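Local coordinates for DinB-like Protein (Bacillus cereus ATCC 10987, PDB 3DI5) that binds a divalent metal ion such as nickel in a DinB-family helical bundle, its biological role remaining undetermined, at residues K22-L27 with D83-V88. Sequence-based numbering, arbitrary orientation.
Sequences KMLDVL and DGYRKV
Leu24 and Tyr85 make the apolar part of this contact. Leu24 CD1 lies 3.3 Å from Tyr85 CB and 3.5 Å from Tyr85 CG, so one methyl branch meets the root of the aromatic side chain, approaching the ring obliquely. The two side chains cross at about a right angle. With Tyr85 CG anti to the backbone N (chi1 -171°), the ring runs on past the leucine along helix 6-26, where it touches Thr20 and Thr17. The hydroxyl of this buried tyrosine is hydrogen-bonded to Gln129 of helix 118-142.

The charged part involves two exposed residues, Asp25 and Arg86. Arg86 NH2 forms a salt bridge with Asp25 OD1 at 3.4 Å, and the hydrogen bond within it is weak and bent, at 130°. Asp25 OD2 is almost as near, 3.5 Å from Arg86 NH2, and sits at the guanidinium edge, in its plane. The carboxylate and guanidinium planes are 30° apart. The arginine chain bends at chi3, and Arg86 NH1 also forms a salt bridge with Asp83 OD1, 3.2 Å away and one turn back on its own helix, with a weak hydrogen bond in it. Arg86 thus bridges two acids, probably easing their mutual repulsion. The stronger polar partner of Asp25 is Gln21, whose NE2 is hydrogen-bonded to OD1, and Lys79 pairs with Asp83.

This buried Leu-Tyr contact, beside an Asp-Arg-Asp salt-bridge network, joins helices 6-26 and 78-99 in the DinB four-helix bundle.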
ATOM      1  N   LYS A  22      10.722  -3.941  -1.090  1.00 41.97           N
ATOM      2  CA  LYS A  22      11.692  -5.033  -1.265  1.00 42.84           C
ATOM      3  C   LYS A  22      11.038  -6.257  -1.904  1.00 42.30           C
ATOM      4  O   LYS A  22      11.619  -6.899  -2.776  1.00 41.33           O
ATOM      5  CB  LYS A  22      12.304  -5.465   0.072  1.00 42.87           C
ATOM      6  CG  LYS A  22      13.322  -4.509   0.670  1.00 44.80           C
ATOM      7  CD  LYS A  22      14.020  -5.102   1.928  1.00 45.52           C
ATOM      8  CE  LYS A  22      12.987  -5.659   2.933  1.00 47.96           C
ATOM      9  NZ  LYS A  22      13.583  -5.925   4.267  1.00 50.07           N
HETATM   10  N   MSE A  23       9.831  -6.584  -1.442  1.00 41.83           N
HETATM   11  CA  MSE A  23       9.090  -7.688  -2.011  1.00 42.13           C
HETATM   12  C   MSE A  23       8.674  -7.416  -3.458  1.00 41.34           C
HETATM   13  O   MSE A  23       8.914  -8.238  -4.345  1.00 41.70           O
HETATM   14  CB  MSE A  23       7.914  -8.032  -1.119  1.00 41.41           C
HETATM   15  CG  MSE A  23       8.397  -8.661   0.161  1.00 41.76           C
HETATM   16 SE   MSE A  23       6.873  -9.194   1.068  0.75 46.00          SE
HETATM   17  CE  MSE A  23       7.589  -9.334   2.872  1.00 42.97           C
ATOM     18  N   LEU A  24       8.128  -6.240  -3.706  1.00 41.06           N
ATOM     19  CA  LEU A  24       7.755  -5.819  -5.058  1.00 40.50           C
ATOM     20  C   LEU A  24       8.926  -5.851  -5.989  1.00 40.38           C
ATOM     21  O   LEU A  24       8.765  -6.174  -7.153  1.00 40.99           O
ATOM     22  CB  LEU A  24       7.124  -4.406  -5.055  1.00 40.12           C
ATOM     23  CG  LEU A  24       5.674  -4.341  -4.539  1.00 38.27           C
ATOM     24  CD1 LEU A  24       5.138  -2.926  -4.561  1.00 35.14           C
ATOM     25  CD2 LEU A  24       4.770  -5.232  -5.354  1.00 36.73           C
ATOM     26  N   ASP A  25      10.113  -5.519  -5.478  1.00 40.31           N
ATOM     27  CA  ASP A  25      11.330  -5.468  -6.297  1.00 40.03           C
ATOM     28  C   ASP A  25      11.805  -6.856  -6.748  1.00 39.37           C
ATOM     29  O   ASP A  25      12.535  -6.964  -7.727  1.00 38.85           O
ATOM     30  CB  ASP A  25      12.471  -4.728  -5.555  1.00 40.24           C
ATOM     31  CG  ASP A  25      12.283  -3.198  -5.526  1.00 40.77           C
ATOM     32  OD1 ASP A  25      11.420  -2.669  -6.259  1.00 42.10           O
ATOM     33  OD2 ASP A  25      13.012  -2.512  -4.767  1.00 43.46           O
ATOM     34  N   VAL A  26      11.380  -7.906  -6.048  1.00 38.26           N
ATOM     35  CA  VAL A  26      11.778  -9.285  -6.382  1.00 38.17           C
ATOM     36  C   VAL A  26      10.866  -9.941  -7.432  1.00 37.59           C
ATOM     37  O   VAL A  26      11.217 -10.963  -8.021  1.00 36.68           O
ATOM     38  CB  VAL A  26      11.757 -10.161  -5.111  1.00 38.15           C
ATOM     39  CG1 VAL A  26      12.044 -11.611  -5.440  1.00 38.34           C
ATOM     40  CG2 VAL A  26      12.762  -9.633  -4.097  1.00 39.21           C
ATOM     41  N   LEU A  27       9.692  -9.354  -7.653  1.00 37.24           N
ATOM     42  CA  LEU A  27       8.667  -9.979  -8.496  1.00 37.75           C
ATOM     43  C   LEU A  27       9.151  -9.957  -9.938  1.00 37.41           C
ATOM     44  O   LEU A  27       9.852  -9.031 -10.362  1.00 37.48           O
ATOM     45  CB  LEU A  27       7.295  -9.275  -8.335  1.00 37.39           C
ATOM     46  CG  LEU A  27       6.280  -9.810  -7.299  1.00 38.57           C
ATOM     47  CD1 LEU A  27       6.863 -10.250  -5.973  1.00 41.47           C
ATOM     48  CD2 LEU A  27       5.171  -8.777  -7.052  1.00 38.55           C
ATOM     49  N   ASP A  83       7.599   0.115  -9.466  1.00 37.79           N
ATOM     50  CA  ASP A  83       7.869   1.535  -9.673  1.00 38.43           C
ATOM     51  C   ASP A  83       6.672   2.398  -9.308  1.00 38.88           C
ATOM     52  O   ASP A  83       6.819   3.413  -8.639  1.00 38.28           O
ATOM     53  CB  ASP A  83       8.302   1.815 -11.107  1.00 38.51           C
ATOM     54  CG  ASP A  83       9.715   1.315 -11.393  1.00 40.46           C
ATOM     55  OD1 ASP A  83      10.256   0.515 -10.581  1.00 42.63           O
ATOM     56  OD2 ASP A  83      10.282   1.698 -12.433  1.00 33.97           O
ATOM     57  N   GLY A  84       5.487   1.979  -9.744  1.00 40.13           N
ATOM     58  CA  GLY A  84       4.222   2.536  -9.252  1.00 40.53           C
ATOM     59  C   GLY A  84       4.141   2.687  -7.746  1.00 40.91           C
ATOM     60  O   GLY A  84       3.798   3.755  -7.260  1.00 41.21           O
ATOM     61  N   TYR A  85       4.443   1.628  -7.003  1.00 41.63           N
ATOM     62  CA  TYR A  85       4.460   1.709  -5.537  1.00 41.56           C
ATOM     63  C   TYR A  85       5.457   2.776  -5.047  1.00 42.71           C
ATOM     64  O   TYR A  85       5.128   3.566  -4.177  1.00 42.92           O
ATOM     65  CB  TYR A  85       4.828   0.373  -4.921  1.00 41.30           C
ATOM     66  CG  TYR A  85       4.655   0.341  -3.416  1.00 40.64           C
ATOM     67  CD1 TYR A  85       3.402   0.243  -2.844  1.00 41.04           C
ATOM     68  CD2 TYR A  85       5.748   0.436  -2.572  1.00 40.97           C
ATOM     69  CE1 TYR A  85       3.242   0.204  -1.473  1.00 40.97           C
ATOM     70  CE2 TYR A  85       5.603   0.429  -1.214  1.00 39.98           C
ATOM     71  CZ  TYR A  85       4.354   0.307  -0.664  1.00 40.99           C
ATOM     72  OH  TYR A  85       4.220   0.279   0.697  1.00 40.71           O
ATOM     73  N   ARG A  86       6.663   2.790  -5.610  1.00 43.13           N
ATOM     74  CA  ARG A  86       7.690   3.736  -5.192  1.00 44.43           C
ATOM     75  C   ARG A  86       7.191   5.159  -5.409  1.00 44.49           C
ATOM     76  O   ARG A  86       7.273   5.993  -4.508  1.00 45.40           O
ATOM     77  CB  ARG A  86       8.994   3.518  -5.968  1.00 44.20           C
ATOM     78  CG  ARG A  86      10.108   4.493  -5.587  1.00 45.42           C
ATOM     79  CD  ARG A  86      11.443   4.179  -6.242  1.00 46.23           C
ATOM     80  NE  ARG A  86      11.924   2.853  -5.855  1.00 47.92           N
ATOM     81  CZ  ARG A  86      11.941   1.774  -6.642  1.00 49.12           C
ATOM     82  NH1 ARG A  86      11.532   1.830  -7.915  1.00 49.26           N
ATOM     83  NH2 ARG A  86      12.392   0.620  -6.147  1.00 49.86           N
ATOM     84  N   LYS A  87       6.661   5.398  -6.608  1.00 44.41           N
ATOM     85  CA  LYS A  87       6.181   6.711  -7.061  1.00 44.22           C
ATOM     86  C   LYS A  87       5.086   7.265  -6.161  1.00 44.21           C
ATOM     87  O   LYS A  87       5.179   8.410  -5.689  1.00 44.20           O
ATOM     88  CB  LYS A  87       5.624   6.582  -8.487  1.00 44.43           C
ATOM     89  CG  LYS A  87       5.930   7.717  -9.425  1.00 44.56           C
ATOM     90  CD  LYS A  87       5.576   7.320 -10.861  1.00 44.07           C
ATOM     91  N   VAL A  88       4.052   6.457  -5.929  1.00 43.34           N
ATOM     92  CA  VAL A  88       2.882   6.918  -5.194  1.00 43.89           C
ATOM     93  C   VAL A  88       3.146   7.038  -3.688  1.00 43.64           C
ATOM     94  O   VAL A  88       2.589   7.914  -3.031  1.00 43.37           O
ATOM     95  CB  VAL A  88       1.624   6.047  -5.463  1.00 43.25           C
ATOM     96  CG1 VAL A  88       1.692   4.714  -4.733  1.00 44.08           C
ATOM     97  CG2 VAL A  88       0.396   6.814  -5.062  1.00 44.87           C
TER